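Local coordinates for periplasmic binding protein/LacI transcriptional regulator (Shewanella sp. ANA-3, PDB 5OCP) that binds L-arabinofuranose in the periplasm, probably delivering the sugar to its partner ABC transporter for uptake, at residues Asp127-Gln132 with Cys189-His194. Numbering follows the deposited sequence.
Sequences DIAELQ and CAVWSH
Strand 127-132 pairs in parallel with 189-194: Ala129 bridges Ala190 and Trp192, and Leu131 bridges Trp192 and His194, each through its N and O, from Cys189 N to Asp127 O (2.9 Å) at the start to His194 N on Leu131 O (2.9 Å) at the end, the strand axes 28° apart. On one face, the extended side chain of Glu130, its CG anti to the backbone N (chi1 180°), runs beside the Trp192 indole, CG 3.8 Å from Trp192 CD1. Its OE2 accepts a bent bond from His194 NE2 (2.8 Å) through the anti lone pair; a water in the indole plane links the same oxygen to Trp192 NE1, and Ser162 engages OE1. The strands are neighbours in the C-terminal α/β lobe of a periplasmic binding protein, and the His194 side chain lies about 7 Å from the bound arabinofuranose. Gln132 CA sits over a face of the imidazole in a CH-pi contact, 3.6 Å from its centroid, while His194 CD2 lies over one face of the indole, toward its rim. An alanine at His194 would probably leave Glu130 OE2 without this donor and open a gap between Gln132 and Trp192. On the opposite face, Leu131 CD1 meets Val191 CG1 at 3.9 Å against helix 169-183.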
ATOM      1  N   ASP A 127      17.153 -17.038  -6.269  1.00 16.40           N
ATOM      2  CA  ASP A 127      17.811 -15.908  -5.614  1.00 17.27           C
ATOM      3  C   ASP A 127      17.049 -14.637  -5.882  1.00 14.61           C
ATOM      4  O   ASP A 127      16.864 -14.233  -7.031  1.00 15.71           O
ATOM      5  CB  ASP A 127      19.217 -15.709  -6.110  1.00 20.22           C
ATOM      6  CG  ASP A 127      20.238 -16.699  -5.472  1.00 25.05           C
ATOM      7  OD1 ASP A 127      19.905 -17.479  -4.542  1.00 24.43           O
ATOM      8  OD2 ASP A 127      21.388 -16.704  -5.985  1.00 29.97           O
ATOM      9  N   ILE A 128      16.747 -13.934  -4.823  1.00 13.52           N
ATOM     10  CA  ILE A 128      15.781 -12.841  -4.902  1.00 13.61           C
ATOM     11  C   ILE A 128      16.424 -11.510  -4.509  1.00 14.84           C
ATOM     12  O   ILE A 128      17.130 -11.463  -3.483  1.00 15.03           O
ATOM     13  CB  ILE A 128      14.649 -13.126  -3.854  1.00 13.60           C
ATOM     14  CG1 ILE A 128      13.927 -14.465  -4.176  1.00 13.93           C
ATOM     15  CG2 ILE A 128      13.622 -11.967  -3.772  1.00 13.96           C
ATOM     16  CD1 ILE A 128      13.313 -15.125  -2.995  1.00 14.79           C
ATOM     17  N   ALA A 129      16.050 -10.464  -5.207  1.00 12.86           N
ATOM     18  CA  ALA A 129      16.376  -9.093  -4.794  1.00 12.68           C
ATOM     19  C   ALA A 129      15.115  -8.429  -4.265  1.00 14.89           C
ATOM     20  O   ALA A 129      14.074  -8.427  -5.020  1.00 13.91           O
ATOM     21  CB  ALA A 129      16.891  -8.307  -5.966  1.00 12.79           C
ATOM     22  N   GLU A 130      15.213  -7.862  -3.075  1.00 14.41           N
ATOM     23  CA  GLU A 130      14.082  -7.201  -2.426  1.00 13.79           C
ATOM     24  C   GLU A 130      14.179  -5.693  -2.509  1.00 15.49           C
ATOM     25  O   GLU A 130      15.170  -5.087  -2.020  1.00 13.63           O
ATOM     26  CB  GLU A 130      14.038  -7.638  -0.955  1.00 14.00           C
ATOM     27  CG  GLU A 130      12.896  -6.999  -0.164  1.00 15.98           C
ATOM     28  CD  GLU A 130      12.894  -7.428   1.292  1.00 17.38           C
ATOM     29  OE1 GLU A 130      13.957  -7.843   1.776  1.00 19.66           O
ATOM     30  OE2 GLU A 130      11.847  -7.304   1.989  1.00 15.51           O
ATOM     31  N   LEU A 131      13.120  -5.056  -3.053  1.00 12.69           N
ATOM     32  CA  LEU A 131      12.976  -3.609  -3.009  1.00 13.09           C
ATOM     33  C   LEU A 131      11.994  -3.295  -1.909  1.00 14.13           C
ATOM     34  O   LEU A 131      10.788  -3.535  -2.021  1.00 12.47           O
ATOM     35  CB  LEU A 131      12.479  -3.026  -4.329  1.00 13.66           C
ATOM     36  CG  LEU A 131      13.366  -3.233  -5.510  1.00 17.03           C
ATOM     37  CD1 LEU A 131      12.712  -2.829  -6.833  1.00 15.93           C
ATOM     38  CD2 LEU A 131      14.626  -2.424  -5.251  1.00 17.85           C
ATOM     39  N   GLN A 132      12.512  -2.763  -0.787  1.00 14.52           N
ATOM     40  CA  GLN A 132      11.678  -2.482   0.353  1.00 15.46           C
ATOM     41  C   GLN A 132      10.934  -1.149   0.256  1.00 13.84           C
ATOM     42  O   GLN A 132      11.353  -0.197  -0.336  1.00 14.69           O
ATOM     43  CB  GLN A 132      12.527  -2.498   1.627  1.00 18.34           C
ATOM     44  CG  GLN A 132      13.404  -3.718   1.843  1.00 20.99           C
ATOM     45  CD  GLN A 132      14.502  -3.403   2.874  1.00 27.29           C
ATOM     46  OE1 GLN A 132      15.496  -2.740   2.588  1.00 33.39           O
ATOM     47  NE2 GLN A 132      14.320  -3.866   4.024  1.00 28.72           N
ATOM     48  N   CYS A 189      17.052 -14.473  -9.914  1.00 16.49           N
ATOM     49  CA  CYS A 189      15.815 -15.220 -10.308  1.00 16.17           C
ATOM     50  C   CYS A 189      14.650 -14.246 -10.342  1.00 15.40           C
ATOM     51  O   CYS A 189      13.762 -14.338 -11.205  1.00 14.98           O
ATOM     52  CB  CYS A 189      15.567 -16.297  -9.321  1.00 18.84           C
ATOM     53  SG  CYS A 189      13.895 -17.010  -9.241  1.00 22.53           S
ATOM     54  N   ALA A 190      14.577 -13.402  -9.333  1.00 14.10           N
ATOM     55  CA  ALA A 190      13.388 -12.579  -9.151  1.00 12.75           C
ATOM     56  C   ALA A 190      13.639 -11.307  -8.391  1.00 12.94           C
ATOM     57  O   ALA A 190      14.520 -11.279  -7.539  1.00 12.98           O
ATOM     58  CB  ALA A 190      12.292 -13.341  -8.432  1.00 12.82           C
ATOM     59  N   VAL A 191      12.784 -10.317  -8.634  1.00 11.23           N
ATOM     60  CA  VAL A 191      12.654  -9.120  -7.820  1.00 12.50           C
ATOM     61  C   VAL A 191      11.316  -9.207  -7.047  1.00 11.49           C
ATOM     62  O   VAL A 191      10.278  -9.494  -7.644  1.00 11.37           O
ATOM     63  CB  VAL A 191      12.665  -7.851  -8.676  1.00 13.43           C
ATOM     64  CG1 VAL A 191      12.338  -6.563  -7.860  1.00 14.98           C
ATOM     65  CG2 VAL A 191      14.012  -7.740  -9.352  1.00 15.59           C
ATOM     66  N   TRP A 192      11.414  -9.064  -5.737  1.00 11.24           N
ATOM     67  CA  TRP A 192      10.281  -8.933  -4.804  1.00 10.90           C
ATOM     68  C   TRP A 192      10.250  -7.477  -4.445  1.00 12.11           C
ATOM     69  O   TRP A 192      11.119  -6.938  -3.722  1.00 11.37           O
ATOM     70  CB  TRP A 192      10.566  -9.855  -3.615  1.00 12.16           C
ATOM     71  CG  TRP A 192       9.878  -9.565  -2.293  1.00 11.64           C
ATOM     72  CD1 TRP A 192      10.440  -9.710  -1.089  1.00 13.04           C
ATOM     73  CD2 TRP A 192       8.502  -9.161  -2.037  1.00 11.35           C
ATOM     74  NE1 TRP A 192       9.566  -9.389  -0.100  1.00 13.83           N
ATOM     75  CE2 TRP A 192       8.355  -9.067  -0.647  1.00 10.97           C
ATOM     76  CE3 TRP A 192       7.387  -8.878  -2.846  1.00 11.92           C
ATOM     77  CZ2 TRP A 192       7.161  -8.680  -0.039  1.00 11.60           C
ATOM     78  CZ3 TRP A 192       6.184  -8.500  -2.236  1.00 12.00           C
ATOM     79  CH2 TRP A 192       6.090  -8.423  -0.836  1.00 11.49           C
ATOM     80  N   SER A 193       9.205  -6.793  -4.932  1.00 10.21           N
ATOM     81  CA  SER A 193       9.028  -5.414  -4.676  1.00  9.65           C
ATOM     82  C   SER A 193       7.841  -5.153  -3.747  1.00 12.02           C
ATOM     83  O   SER A 193       6.737  -5.670  -4.008  1.00 11.54           O
ATOM     84  CB  SER A 193       8.793  -4.672  -5.977  1.00 10.18           C
ATOM     85  OG  SER A 193       8.565  -3.310  -5.701  1.00 12.41           O
ATOM     86  N   HIS A 194       8.042  -4.352  -2.691  1.00 10.41           N
ATOM     87  CA  HIS A 194       6.936  -4.135  -1.780  1.00 11.29           C
ATOM     88  C   HIS A 194       5.777  -3.371  -2.420  1.00 11.30           C
ATOM     89  O   HIS A 194       4.687  -3.417  -1.861  1.00 12.56           O
ATOM     90  CB  HIS A 194       7.395  -3.454  -0.501  1.00 11.17           C
ATOM     91  CG  HIS A 194       8.298  -4.296   0.356  1.00 12.01           C
ATOM     92  ND1 HIS A 194       8.695  -3.863   1.602  1.00 13.79           N
ATOM     93  CD2 HIS A 194       8.928  -5.470   0.144  1.00 12.01           C
ATOM     94  CE1 HIS A 194       9.503  -4.770   2.145  1.00 13.97           C
ATOM     95  NE2 HIS A 194       9.571  -5.808   1.335  1.00 12.24           N
TER
HETATM   96  O   HOH W   1      10.843  -9.928   2.416  1.00 14.81           O